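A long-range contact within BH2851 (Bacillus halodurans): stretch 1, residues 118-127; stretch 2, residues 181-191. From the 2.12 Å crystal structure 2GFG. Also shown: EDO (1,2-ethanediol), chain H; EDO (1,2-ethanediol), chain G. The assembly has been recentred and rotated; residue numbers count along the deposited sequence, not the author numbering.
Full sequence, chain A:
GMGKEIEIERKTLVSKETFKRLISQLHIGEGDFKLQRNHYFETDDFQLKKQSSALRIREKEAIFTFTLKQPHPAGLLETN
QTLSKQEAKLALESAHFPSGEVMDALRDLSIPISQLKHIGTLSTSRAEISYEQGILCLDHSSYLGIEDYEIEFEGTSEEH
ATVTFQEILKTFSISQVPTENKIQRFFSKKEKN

Stretch 1 118-127: HIGTLSTSRA
Stretch 2, residues 181-191: NKIQRFFSKKE

Phe186 is the centre of this contact, a helix laid across one face of a strand. Its CA-to-CB bond points toward the strand, and chi1 t (179°) with chi2 at -87° brings the tip of the ring up to the backbone at Gly120, where CZ lies 3.6 Å from Gly120 CA. The glycine is what admits the ring: an ideal CB there would point toward the helix and fall 2.3 Å from Phe186 CZ, a clash. Gly120 also has an extended backbone, phi/psi 165/179. Beside it, Leu122 (t, t) packs its CB 4.1 Å from Phe186 CD2, while its CD1 reaches one helical turn back, 3.7 Å from Lys182 O. Ile119 (chi1 p, chi2 t) sets its CD1 3.9 Å from CD2 of Phe187, at the edge of that ring, and Phe187 takes chi1 p (51°) and chi2 63°. These apolar groups fill the space between the two backbones without any direct hydrogen bond across them.

The frame is simple. Residues 118-127 are all strand, part of a longer one; residues 182-190 form a helix, with Asn181 at the N-cap position but making no side-chain capping bond. Helical i to i+4 bonds include Phe186 N to Lys182 O (2.7 Å) and Lys190 N to Phe186 O (3.0 Å). The axes approach to 9.5 Å, and their N-to-C directions differ by 128°. In register, Leu122 CA lies 7.1 Å from Phe186 CA, and Ile119 CA 8.5 Å from Phe187 CA. Ile119, at phi/psi -91/-27, departs from the extended conformation; from Thr121 to Ala127 the strand is regular, so Leu122 and Thr124 both point toward the helix while Thr121 points away.

Lys182, Phe186 and Lys190, spaced four apart, place successive turns against the strand. Lys182 (m, t, t, p) lays its aliphatic chain along it, with CE 3.7 Å from Thr124 OG1. Its NZ comes 4.3 Å from Arg126 NH2, a meeting of like charges; both atoms are hydrogen-bonded elsewhere in the structure. Arg126 (t, t, m) starts sideways, but its end comes nearer the helix.

At the other end, Lys190 (t, t, t, p) brings CE 4.0 Å from Ile119 O, and a water joins the stretches: it donates to Ile119 O at 2.8 Å and accepts from Lys190 NZ at 2.7 Å. The rule is compact: glycine where the tip of an aromatic ring meets the strand, branched aliphatics beside it, and lysines that spend their methylenes on packing and their amines on polar partners.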

# COMPACT_ATOMS: atom_id res chain seq x y z
N HIS A 118 -15.91 -0.76 6.01
CA HIS A 118 -15.18 0.24 5.25
C HIS A 118 -14.97 1.50 6.10
O HIS A 118 -15.92 2.20 6.45
CB HIS A 118 -15.94 0.58 3.96
CG HIS A 118 -15.22 1.55 3.08
ND1 HIS A 118 -15.86 2.62 2.49
CD2 HIS A 118 -13.92 1.65 2.75
CE1 HIS A 118 -14.98 3.31 1.79
NE2 HIS A 118 -13.79 2.75 1.93
N ILE A 119 -13.70 1.77 6.45
CA ILE A 119 -13.36 2.95 7.31
C ILE A 119 -13.04 4.21 6.49
O ILE A 119 -13.24 5.33 6.98
CB ILE A 119 -12.17 2.64 8.31
CG1 ILE A 119 -10.92 2.14 7.58
CG2 ILE A 119 -12.62 1.61 9.35
CD1 ILE A 119 -9.64 2.23 8.43
N GLY A 120 -12.57 4.03 5.26
CA GLY A 120 -12.33 5.15 4.36
C GLY A 120 -11.46 4.80 3.16
O GLY A 120 -10.98 3.68 3.03
N THR A 121 -11.23 5.81 2.31
CA THR A 121 -10.53 5.62 1.04
C THR A 121 -9.39 6.62 0.86
O THR A 121 -9.59 7.83 0.99
CB THR A 121 -11.52 5.74 -0.15
OG1 THR A 121 -12.60 4.83 0.04
CG2 THR A 121 -10.81 5.44 -1.49
N LEU A 122 -8.21 6.10 0.52
CA LEU A 122 -7.04 6.90 0.22
C LEU A 122 -6.69 6.72 -1.25
O LEU A 122 -6.53 5.59 -1.72
CB LEU A 122 -5.86 6.45 1.11
CG LEU A 122 -4.48 7.09 0.90
CD1 LEU A 122 -3.71 7.09 2.21
CD2 LEU A 122 -3.66 6.39 -0.20
N SER A 123 -6.60 7.84 -1.98
CA SER A 123 -6.26 7.80 -3.41
C SER A 123 -4.78 8.05 -3.62
O SER A 123 -4.19 8.89 -2.95
CB SER A 123 -7.06 8.84 -4.18
OG SER A 123 -8.44 8.52 -4.17
N THR A 124 -4.18 7.32 -4.57
CA THR A 124 -2.75 7.48 -4.90
C THR A 124 -2.52 7.57 -6.41
O THR A 124 -3.07 6.78 -7.18
CB THR A 124 -1.90 6.32 -4.34
OG1 THR A 124 -2.00 6.29 -2.91
CG2 THR A 124 -0.41 6.49 -4.73
N SER A 125 -1.73 8.56 -6.81
CA SER A 125 -1.23 8.67 -8.16
C SER A 125 0.19 8.12 -8.14
O SER A 125 1.05 8.66 -7.45
CB SER A 125 -1.24 10.11 -8.62
OG SER A 125 -0.83 10.22 -9.95
N ARG A 126 0.42 7.05 -8.91
CA ARG A 126 1.67 6.28 -8.80
C ARG A 126 2.42 6.15 -10.11
O ARG A 126 1.84 5.79 -11.13
CB ARG A 126 1.37 4.88 -8.26
CG ARG A 126 2.61 3.94 -8.22
CD ARG A 126 2.31 2.64 -7.52
NE ARG A 126 2.06 2.83 -6.09
CZ ARG A 126 1.83 1.83 -5.23
NH1 ARG A 126 1.80 0.56 -5.64
NH2 ARG A 126 1.61 2.11 -3.95
N ALA A 127 3.73 6.40 -10.06
CA ALA A 127 4.64 6.08 -11.14
C ALA A 127 5.61 5.00 -10.65
O ALA A 127 6.04 5.03 -9.50
CB ALA A 127 5.39 7.31 -11.56
N ASN A 181 3.09 3.31 7.17
CA ASN A 181 2.35 2.92 5.95
C ASN A 181 1.18 3.87 5.63
O ASN A 181 0.64 4.50 6.51
CB ASN A 181 1.85 1.47 6.08
CG ASN A 181 2.99 0.43 5.98
OD1 ASN A 181 3.95 0.61 5.23
ND2 ASN A 181 2.86 -0.66 6.73
N LYS A 182 0.82 3.95 4.33
CA LYS A 182 -0.30 4.81 3.87
C LYS A 182 -1.54 4.63 4.73
O LYS A 182 -2.15 5.60 5.17
CB LYS A 182 -0.66 4.51 2.42
CG LYS A 182 0.27 5.12 1.41
CD LYS A 182 -0.00 4.58 0.03
CE LYS A 182 0.93 5.18 -1.01
NZ LYS A 182 2.35 4.90 -0.72
N ILE A 183 -1.91 3.37 4.94
CA ILE A 183 -3.08 3.03 5.76
C ILE A 183 -2.93 3.52 7.21
O ILE A 183 -3.92 3.92 7.84
CB ILE A 183 -3.36 1.48 5.72
CG1 ILE A 183 -4.70 1.16 6.36
CG2 ILE A 183 -2.22 0.67 6.39
CD1 ILE A 183 -5.17 -0.25 6.11
N GLN A 184 -1.70 3.52 7.72
CA GLN A 184 -1.42 4.01 9.08
C GLN A 184 -1.43 5.54 9.10
O GLN A 184 -1.97 6.16 10.03
CB GLN A 184 -0.09 3.47 9.59
CG GLN A 184 -0.01 1.94 9.63
CD GLN A 184 -0.79 1.34 10.76
N ARG A 185 -0.86 6.16 8.05
CA ARG A 185 -0.93 7.62 7.86
C ARG A 185 -2.39 8.05 7.68
O ARG A 185 -2.76 9.16 8.06
CB ARG A 185 -0.10 8.08 6.66
CG ARG A 185 1.40 7.84 6.79
CD ARG A 185 2.22 8.75 5.87
NE ARG A 185 1.75 8.74 4.47
CZ ARG A 185 2.15 7.87 3.52
NH1 ARG A 185 2.94 6.84 3.81
NH2 ARG A 185 1.69 8.01 2.28
N PHE A 186 -3.21 7.16 7.09
CA PHE A 186 -4.64 7.42 6.92
C PHE A 186 -5.36 7.52 8.27
O PHE A 186 -5.92 8.56 8.58
CB PHE A 186 -5.32 6.33 6.06
CG PHE A 186 -6.81 6.54 5.88
CD1 PHE A 186 -7.71 6.04 6.83
CD2 PHE A 186 -7.29 7.32 4.83
CE1 PHE A 186 -9.07 6.30 6.70
CE2 PHE A 186 -8.65 7.57 4.70
CZ PHE A 186 -9.54 7.06 5.64
N PHE A 187 -5.38 6.42 9.05
CA PHE A 187 -6.18 6.41 10.31
C PHE A 187 -5.49 7.08 11.54
O PHE A 187 -6.16 7.39 12.52
CB PHE A 187 -6.78 4.99 10.65
CG PHE A 187 -5.79 3.85 10.64
CD1 PHE A 187 -4.71 3.82 11.52
CD2 PHE A 187 -6.07 2.70 9.88
CE1 PHE A 187 -3.84 2.70 11.57
CE2 PHE A 187 -5.22 1.57 9.93
CZ PHE A 187 -4.10 1.58 10.76
N SER A 188 -4.18 7.35 11.45
CA SER A 188 -3.53 8.24 12.45
C SER A 188 -4.05 9.68 12.25
O SER A 188 -4.21 10.43 13.21
CB SER A 188 -2.00 8.18 12.35
OG SER A 188 -1.53 8.75 11.14
N LYS A 189 -4.34 10.04 10.99
CA LYS A 189 -5.04 11.30 10.67
C LYS A 189 -6.51 11.21 11.13
O LYS A 189 -7.03 12.15 11.76
CB LYS A 189 -4.96 11.61 9.16
CG LYS A 189 -5.20 13.10 8.78
CD LYS A 189 -6.69 13.46 8.72
N LYS A 190 -7.16 10.07 10.84
CA LYS A 190 -8.57 9.82 11.26
C LYS A 190 -8.74 9.97 12.79
O LYS A 190 -9.72 10.55 13.26
CB LYS A 190 -9.03 8.43 10.80
CG LYS A 190 -10.53 8.17 10.96
CD LYS A 190 -10.92 6.84 10.29
CE LYS A 190 -12.34 6.41 10.68
NZ LYS A 190 -13.36 7.49 10.44
N GLU A 191 -7.76 9.45 13.55
CA GLU A 191 -7.73 9.63 15.02
C GLU A 191 -7.29 11.05 15.37
O GLU A 191 -6.99 11.35 16.53
CB GLU A 191 -6.78 8.62 15.68
C1 EDO H . 3.30 2.46 1.72
O1 EDO H . 3.67 3.41 2.72
C2 EDO H . 2.47 1.33 2.33
O2 EDO H . 1.15 1.26 1.74
C1 EDO G . -0.37 13.48 -10.78
O1 EDO G . 0.09 12.33 -11.50
C2 EDO G . 0.40 13.61 -9.46
O2 EDO G . 1.82 13.60 -9.69
O HOH W 1 -15.11 6.38 8.76